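Local coordinates for protein glucose-6-phosphate isomerase (Chlamydia trachomatis D/UW-3/CX, PDB 6OTU) that catalyses the reversible isomerization of glucose-6-phosphate to fructose-6-phosphate, at residues I336-G341 with S387-L392; Q295-I300 with L472-E477. All blocks are in the same frame, centred on the assembly; numbering follows the deposited sequence.

Contact 1: residues I336-G341 with S387-L392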
ATOM      1  N   ILE A 336      -2.965   3.325   9.757  1.00 35.84           N
ATOM      2  CA  ILE A 336      -1.546   3.381  10.116  1.00 33.78           C
ATOM      3  C   ILE A 336      -1.255   2.470  11.303  1.00 34.36           C
ATOM      4  O   ILE A 336      -1.342   2.914  12.455  1.00 36.12           O
ATOM      5  CB  ILE A 336      -1.109   4.825  10.434  1.00 33.05           C
ATOM      6  CG1 ILE A 336      -1.437   5.773   9.267  1.00 28.40           C
ATOM      7  CG2 ILE A 336       0.371   4.879  10.806  1.00 28.88           C
ATOM      8  CD1 ILE A 336      -0.700   5.448   7.953  1.00 28.28           C
ATOM      9  N   PRO A 337      -0.918   1.199  11.087  1.00 39.74           N
ATOM     10  CA  PRO A 337      -0.611   0.312  12.232  1.00 39.24           C
ATOM     11  C   PRO A 337       0.831   0.492  12.725  1.00 37.44           C
ATOM     12  O   PRO A 337       1.789   0.435  11.947  1.00 35.64           O
ATOM     13  CB  PRO A 337      -0.850  -1.104  11.673  1.00 30.83           C
ATOM     14  CG  PRO A 337      -1.346  -0.901  10.180  1.00 28.47           C
ATOM     15  CD  PRO A 337      -0.941   0.492   9.790  1.00 28.44           C
ATOM     16  N   TYR A 338       0.983   0.737  14.029  1.00 30.44           N
ATOM     17  CA  TYR A 338       2.310   0.785  14.657  1.00 33.95           C
ATOM     18  C   TYR A 338       2.653  -0.621  15.136  1.00 35.85           C
ATOM     19  O   TYR A 338       2.719  -0.918  16.327  1.00 37.95           O
ATOM     20  CB  TYR A 338       2.353   1.807  15.792  1.00 30.30           C
ATOM     21  CG  TYR A 338       2.606   3.224  15.291  1.00 37.27           C
ATOM     22  CD1 TYR A 338       1.690   3.841  14.447  1.00 35.00           C
ATOM     23  CD2 TYR A 338       3.767   3.932  15.639  1.00 33.06           C
ATOM     24  CE1 TYR A 338       1.899   5.110  13.976  1.00 37.00           C
ATOM     25  CE2 TYR A 338       3.991   5.221  15.154  1.00 30.64           C
ATOM     26  CZ  TYR A 338       3.048   5.806  14.319  1.00 40.87           C
ATOM     27  OH  TYR A 338       3.222   7.082  13.801  1.00 36.04           O
ATOM     28  N   SER A 339       2.855  -1.499  14.154  1.00 32.92           N
ATOM     29  CA  SER A 339       2.821  -2.942  14.382  1.00 36.64           C
ATOM     30  C   SER A 339       3.387  -3.707  13.200  1.00 36.77           C
ATOM     31  O   SER A 339       2.749  -3.768  12.144  1.00 34.93           O
ATOM     32  CB  SER A 339       1.385  -3.413  14.647  1.00 33.83           C
ATOM     33  OG  SER A 339       1.357  -4.783  15.016  1.00 38.29           O
ATOM     34  N   THR A 340       4.578  -4.295  13.376  1.00 33.34           N
ATOM     35  CA  THR A 340       5.181  -5.081  12.304  1.00 36.66           C
ATOM     36  C   THR A 340       4.265  -6.241  11.908  1.00 33.87           C
ATOM     37  O   THR A 340       4.079  -6.519  10.718  1.00 34.09           O
ATOM     38  CB  THR A 340       6.573  -5.575  12.738  1.00 42.77           C
ATOM     39  OG1 THR A 340       7.478  -4.465  12.826  1.00 43.57           O
ATOM     40  CG2 THR A 340       7.148  -6.589  11.750  1.00 30.97           C
ATOM     41  N   GLY A 341       3.627  -6.876  12.895  1.00 34.15           N
ATOM     42  CA  GLY A 341       2.717  -7.972  12.607  1.00 34.70           C
ATOM     43  C   GLY A 341       1.562  -7.582  11.701  1.00 34.18           C
ATOM     44  O   GLY A 341       1.063  -8.411  10.944  1.00 30.97           O
ATOM     45  N   SER A 387       8.164   9.324   5.597  1.00 34.89           N
ATOM     46  CA  SER A 387       7.827   9.335   4.179  1.00 31.58           C
ATOM     47  C   SER A 387       6.600  10.197   3.918  1.00 34.78           C
ATOM     48  O   SER A 387       6.710  11.430   3.906  1.00 39.06           O
ATOM     49  CB  SER A 387       7.633   7.903   3.656  1.00 29.83           C
ATOM     50  OG  SER A 387       6.447   7.319   4.143  1.00 34.15           O
ATOM     51  N   PHE A 388       5.435   9.570   3.709  1.00 33.64           N
ATOM     52  CA  PHE A 388       4.273  10.335   3.264  1.00 31.21           C
ATOM     53  C   PHE A 388       3.621  11.133   4.376  1.00 29.20           C
ATOM     54  O   PHE A 388       2.740  11.947   4.085  1.00 32.01           O
ATOM     55  CB  PHE A 388       3.217   9.436   2.594  1.00 28.70           C
ATOM     56  CG  PHE A 388       2.734   8.297   3.439  1.00 28.57           C
ATOM     57  CD1 PHE A 388       1.735   8.488   4.389  1.00 28.46           C
ATOM     58  CD2 PHE A 388       3.236   7.015   3.250  1.00 28.60           C
ATOM     59  CE1 PHE A 388       1.272   7.428   5.157  1.00 28.37           C
ATOM     60  CE2 PHE A 388       2.783   5.951   4.025  1.00 36.72           C
ATOM     61  CZ  PHE A 388       1.796   6.162   4.982  1.00 28.39           C
ATOM     62  N   PHE A 389       4.035  10.945   5.630  1.00 32.51           N
ATOM     63  CA  PHE A 389       3.570  11.862   6.663  1.00 29.39           C
ATOM     64  C   PHE A 389       3.964  13.306   6.372  1.00 32.93           C
ATOM     65  O   PHE A 389       3.268  14.220   6.826  1.00 29.92           O
ATOM     66  CB  PHE A 389       4.085  11.432   8.033  1.00 32.51           C
ATOM     67  CG  PHE A 389       3.083  10.629   8.810  1.00 36.24           C
ATOM     68  CD1 PHE A 389       2.194   9.796   8.143  1.00 35.75           C
ATOM     69  CD2 PHE A 389       3.024  10.701  10.198  1.00 37.39           C
ATOM     70  CE1 PHE A 389       1.260   9.055   8.847  1.00 41.39           C
ATOM     71  CE2 PHE A 389       2.102   9.961  10.909  1.00 31.82           C
ATOM     72  CZ  PHE A 389       1.210   9.139  10.233  1.00 36.79           C
ATOM     73  N   GLN A 390       5.038  13.536   5.604  1.00 29.84           N
ATOM     74  CA  GLN A 390       5.306  14.881   5.100  1.00 33.71           C
ATOM     75  C   GLN A 390       4.043  15.537   4.541  1.00 38.36           C
ATOM     76  O   GLN A 390       3.753  16.701   4.843  1.00 36.43           O
ATOM     77  CB  GLN A 390       6.383  14.841   4.014  1.00 34.19           C
ATOM     78  CG  GLN A 390       6.524  16.163   3.260  1.00 30.36           C
ATOM     79  CD  GLN A 390       6.890  17.322   4.182  1.00 36.80           C
ATOM     80  OE1 GLN A 390       7.767  17.188   5.034  1.00 36.91           O
ATOM     81  NE2 GLN A 390       6.219  18.454   4.021  1.00 30.75           N
ATOM     82  N   SER A 391       3.269  14.796   3.730  1.00 32.48           N
ATOM     83  CA  SER A 391       2.074  15.373   3.107  1.00 36.62           C
ATOM     84  C   SER A 391       0.911  15.521   4.093  1.00 36.86           C
ATOM     85  O   SER A 391       0.117  16.464   3.980  1.00 29.10           O
ATOM     86  CB  SER A 391       1.644  14.526   1.902  1.00 31.61           C
ATOM     87  OG  SER A 391       0.644  15.201   1.175  1.00 37.89           O
ATOM     88  N   LEU A 392       0.785  14.612   5.057  1.00 29.02           N
ATOM     89  CA  LEU A 392      -0.248  14.787   6.073  1.00 32.88           C
ATOM     90  C   LEU A 392      -0.010  16.063   6.876  1.00 32.01           C
ATOM     91  O   LEU A 392      -0.953  16.810   7.151  1.00 29.43           O
ATOM     92  CB  LEU A 392      -0.303  13.558   6.985  1.00 35.07           C
ATOM     93  CG  LEU A 392      -1.181  12.363   6.545  1.00 34.96           C
ATOM     94  CD1 LEU A 392      -0.836  11.826   5.197  1.00 32.52           C
ATOM     95  CD2 LEU A 392      -1.107  11.230   7.550  1.00 45.20           C
TER
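Ile336 pushes its terminal methyl against the edges of two neighbouring phenylalanine rings. CD1 lies near the plane of the Phe388 ring, 3.9 Å from Phe388 CZ and almost as near to Phe388 CE1, and the two side chains meet from opposite directions. The same methyl also reaches the rim of the Phe389 ring, where Ile336 CD1 and Phe389 CE1 are 4.2 Å apart. With CG1 turned anti to the carbonyl carbon (chi1 -55°), the isoleucine sends its longer branch out to both rings. Phe388 holds CG between its own N and carbonyl carbon (chi1 56°), which swings the ring tip toward the strand although its CB does not aim there; the ring also meets that of Trp377, the planes about 55° apart.

Tyr338 supplies the second approach: its OH comes obliquely to Phe389, 4.2 Å from Phe389 CE2, without bonding to it. That hydroxyl is satisfied by Gln385 OE1, one residue before His386. Tyr338 is also the centre of an inverse gamma turn, in which Ser339 N makes a weak 3.1 Å bond to Pro337 O. The contact is buried and apolar, with no hydrogen bond between the segments; Phe389 also touches Phe403 of strand 401-406 and Gln433 of helix 422-439.

Gln390 OE1 accepts from Gly496 N of the second subunit, and Gln390 NE2 bonds Gly358 O of that subunit. The pairing thus joins strand 332-337, in the mixed sheet, to helix 389-394, just after the active-site His386. Ser387 packs on the ligand-pocket residue Gln351 of the second subunit, consistent with the active sites shared between subunits that are typical of dimeric phosphoglucose isomerases.

Contact 2: residues Q295-I300 with L472-E477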
ATOM      1  N   GLN A 295     -12.763 -16.940  18.427  1.00 34.08           N
ATOM      2  CA  GLN A 295     -13.395 -16.357  19.609  1.00 34.52           C
ATOM      3  C   GLN A 295     -13.262 -14.836  19.614  1.00 39.17           C
ATOM      4  O   GLN A 295     -14.200 -14.129  19.998  1.00 36.00           O
ATOM      5  CB  GLN A 295     -12.803 -16.965  20.879  1.00 33.67           C
ATOM      6  CG  GLN A 295     -13.177 -18.434  21.052  1.00 39.07           C
ATOM      7  CD  GLN A 295     -12.419 -19.114  22.181  1.00 49.00           C
ATOM      8  OE1 GLN A 295     -11.215 -18.907  22.363  1.00 46.36           O
ATOM      9  NE2 GLN A 295     -13.126 -19.939  22.946  1.00 53.31           N
ATOM     10  N   GLY A 296     -12.124 -14.310  19.147  1.00 34.34           N
ATOM     11  CA  GLY A 296     -11.966 -12.860  19.089  1.00 34.27           C
ATOM     12  C   GLY A 296     -12.938 -12.202  18.126  1.00 39.42           C
ATOM     13  O   GLY A 296     -13.525 -11.162  18.430  1.00 39.15           O
ATOM     14  N   ALA A 297     -13.127 -12.804  16.956  1.00 30.81           N
ATOM     15  CA  ALA A 297     -14.116 -12.298  16.012  1.00 37.39           C
ATOM     16  C   ALA A 297     -15.540 -12.418  16.569  1.00 35.71           C
ATOM     17  O   ALA A 297     -16.314 -11.450  16.546  1.00 35.15           O
ATOM     18  CB  ALA A 297     -13.971 -13.039  14.686  1.00 30.45           C
ATOM     19  N   ALA A 298     -15.907 -13.589  17.091  1.00 31.36           N
ATOM     20  CA  ALA A 298     -17.269 -13.751  17.607  1.00 37.25           C
ATOM     21  C   ALA A 298     -17.584 -12.749  18.716  1.00 39.67           C
ATOM     22  O   ALA A 298     -18.727 -12.290  18.840  1.00 40.46           O
ATOM     23  CB  ALA A 298     -17.469 -15.174  18.112  1.00 32.18           C
ATOM     24  N   ALA A 299     -16.583 -12.385  19.519  1.00 36.99           N
ATOM     25  CA  ALA A 299     -16.819 -11.428  20.592  1.00 39.80           C
ATOM     26  C   ALA A 299     -17.176 -10.049  20.040  1.00 40.52           C
ATOM     27  O   ALA A 299     -17.988  -9.334  20.636  1.00 32.26           O
ATOM     28  CB  ALA A 299     -15.595 -11.358  21.505  1.00 32.29           C
ATOM     29  N   ILE A 300     -16.579  -9.657  18.906  1.00 38.05           N
ATOM     30  CA  ILE A 300     -16.914  -8.368  18.300  1.00 42.37           C
ATOM     31  C   ILE A 300     -18.267  -8.440  17.589  1.00 42.81           C
ATOM     32  O   ILE A 300     -19.059  -7.488  17.654  1.00 40.24           O
ATOM     33  CB  ILE A 300     -15.788  -7.885  17.350  1.00 35.12           C
ATOM     34  CG1 ILE A 300     -14.551  -7.402  18.136  1.00 30.71           C
ATOM     35  CG2 ILE A 300     -16.269  -6.749  16.459  1.00 32.83           C
ATOM     36  CD1 ILE A 300     -14.823  -6.277  19.137  1.00 38.07           C
ATOM     37  N   LEU A 472      -9.881  -7.495  15.729  1.00 31.47           N
ATOM     38  CA  LEU A 472      -9.571  -6.407  14.807  1.00 35.65           C
ATOM     39  C   LEU A 472     -10.157  -6.672  13.431  1.00 35.51           C
ATOM     40  O   LEU A 472     -10.682  -5.760  12.781  1.00 39.46           O
ATOM     41  CB  LEU A 472      -8.060  -6.221  14.695  1.00 39.49           C
ATOM     42  CG  LEU A 472      -7.385  -5.119  15.508  1.00 43.50           C
ATOM     43  CD1 LEU A 472      -5.881  -5.257  15.373  1.00 46.89           C
ATOM     44  CD2 LEU A 472      -7.844  -3.741  15.053  1.00 37.44           C
ATOM     45  N   LEU A 473     -10.055  -7.916  12.961  1.00 33.48           N
ATOM     46  CA  LEU A 473     -10.664  -8.271  11.687  1.00 31.92           C
ATOM     47  C   LEU A 473     -12.163  -8.014  11.721  1.00 38.51           C
ATOM     48  O   LEU A 473     -12.693  -7.293  10.868  1.00 29.79           O
ATOM     49  CB  LEU A 473     -10.368  -9.730  11.351  1.00 34.80           C
ATOM     50  CG  LEU A 473     -10.949 -10.256  10.041  1.00 32.57           C
ATOM     51  CD1 LEU A 473     -10.183  -9.661   8.875  1.00 36.94           C
ATOM     52  CD2 LEU A 473     -10.842 -11.753  10.011  1.00 30.54           C
ATOM     53  N   ALA A 474     -12.858  -8.564  12.731  1.00 30.62           N
ATOM     54  CA  ALA A 474     -14.308  -8.409  12.787  1.00 30.76           C
ATOM     55  C   ALA A 474     -14.695  -6.943  12.954  1.00 31.92           C
ATOM     56  O   ALA A 474     -15.711  -6.495  12.406  1.00 33.82           O
ATOM     57  CB  ALA A 474     -14.898  -9.257  13.932  1.00 33.57           C
ATOM     58  N   PHE A 475     -13.891  -6.192  13.704  1.00 30.67           N
ATOM     59  CA  PHE A 475     -14.107  -4.764  13.872  1.00 30.60           C
ATOM     60  C   PHE A 475     -14.260  -4.053  12.538  1.00 40.86           C
ATOM     61  O   PHE A 475     -15.199  -3.277  12.340  1.00 37.84           O
ATOM     62  CB  PHE A 475     -12.939  -4.178  14.647  1.00 30.72           C
ATOM     63  CG  PHE A 475     -12.937  -2.698  14.700  1.00 30.65           C
ATOM     64  CD1 PHE A 475     -13.807  -2.023  15.546  1.00 36.11           C
ATOM     65  CD2 PHE A 475     -12.032  -1.966  13.941  1.00 34.16           C
ATOM     66  CE1 PHE A 475     -13.791  -0.629  15.622  1.00 35.54           C
ATOM     67  CE2 PHE A 475     -12.009  -0.578  14.005  1.00 30.20           C
ATOM     68  CZ  PHE A 475     -12.879   0.092  14.854  1.00 38.67           C
ATOM     69  N   TYR A 476     -13.327  -4.296  11.614  1.00 29.66           N
ATOM     70  CA  TYR A 476     -13.356  -3.597  10.339  1.00 41.90           C
ATOM     71  C   TYR A 476     -14.440  -4.159   9.432  1.00 39.23           C
ATOM     72  O   TYR A 476     -15.075  -3.405   8.683  1.00 44.03           O
ATOM     73  CB  TYR A 476     -11.977  -3.659   9.671  1.00 28.91           C
ATOM     74  CG  TYR A 476     -11.096  -2.494  10.072  1.00 28.83           C
ATOM     75  CD1 TYR A 476     -11.310  -1.234   9.528  1.00 28.64           C
ATOM     76  CD2 TYR A 476     -10.081  -2.639  11.032  1.00 29.03           C
ATOM     77  CE1 TYR A 476     -10.528  -0.153   9.900  1.00 31.23           C
ATOM     78  CE2 TYR A 476      -9.298  -1.560  11.417  1.00 29.03           C
ATOM     79  CZ  TYR A 476      -9.524  -0.316  10.841  1.00 33.46           C
ATOM     80  OH  TYR A 476      -8.760   0.786  11.175  1.00 32.62           O
ATOM     81  N   GLU A 477     -14.678  -5.472   9.489  1.00 38.31           N
ATOM     82  CA  GLU A 477     -15.796  -6.044   8.741  1.00 38.95           C
ATOM     83  C   GLU A 477     -17.093  -5.331   9.099  1.00 36.94           C
ATOM     84  O   GLU A 477     -17.859  -4.940   8.218  1.00 29.76           O
ATOM     85  CB  GLU A 477     -15.916  -7.552   8.999  1.00 29.86           C
ATOM     86  CG  GLU A 477     -14.741  -8.349   8.435  1.00 35.54           C
ATOM     87  CD  GLU A 477     -14.877  -9.850   8.626  1.00 42.61           C
ATOM     88  OE1 GLU A 477     -15.773 -10.295   9.393  1.00 43.71           O
ATOM     89  OE2 GLU A 477     -14.093 -10.591   7.986  1.00 42.22           O
TER
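Ile300 is the main contributor from 295-300, packing on Ala474 of the other helix where helix 287-303 lies against helix 466-487 within the alpha/beta fold of the isomerase. Its CB rests 3.8 Å from Ala474 CB. From there CG2, anti to the backbone N, passes beside the Ala474 methyl to the adjoining peptide, with Ile300 CG2 3.7 Å from Phe475 N. The other branch departs: CG1 and CD1 have no atom of 472-477 within 4.5 Å, and the isoleucine as a whole also touches Ser471 and His478 of the same helix.

The short helical segments run in roughly the same direction, their axes 7.9 Å apart at the closest point and crossing at -36°. Small residues make this closeness possible: Ala474 points its methyl at the other helix, while the methyl of Ala297 lies off to one side; their CA atoms are 5.1 Å apart, so one methyl, that of Ala474, bridges the backbones. Phe475 joins through its main chain, and its ring turns away to Leu313, Pro314 and Ser317 of helix 313-327.

No hydrogen bond links the two segments, though Gly296 O is bonded by Ser471 OG, one residue before 472-477. Arg112, from helix 110-113, packs on both Ala297 and Ala474 and forms a salt bridge with Glu477 OE1, bringing a third helix to the crossing.

The Ala474 methyl sits against the carbonyl oxygen of Ala297 as well as its side chain: Ala474 CB is 4.0 Å from Ala297 CB, yet only 3.7 Å from Ala297 O.

Overall arrangement
Along the chain, contact 1 is nested inside the loop that contact 2 closes, and both are buried. Their centres are 23 Å apart and their nearest atoms about 6 Å, so they do not touch. Strand 401-406 connects them: Glu402 bonds the backbone of Ile336 in contact 1 and, through OE1, Tyr476 OH on the helix of contact 2. Contact 1 is the one near the catalytic machinery, with the side chain of Phe389 about 7 Å from that of the active-site His386 and about 10 Å from a bound glucose-6-phosphate. It also reaches the second subunit, whereas contact 2 lies away from the annotated sites and touches no other chain.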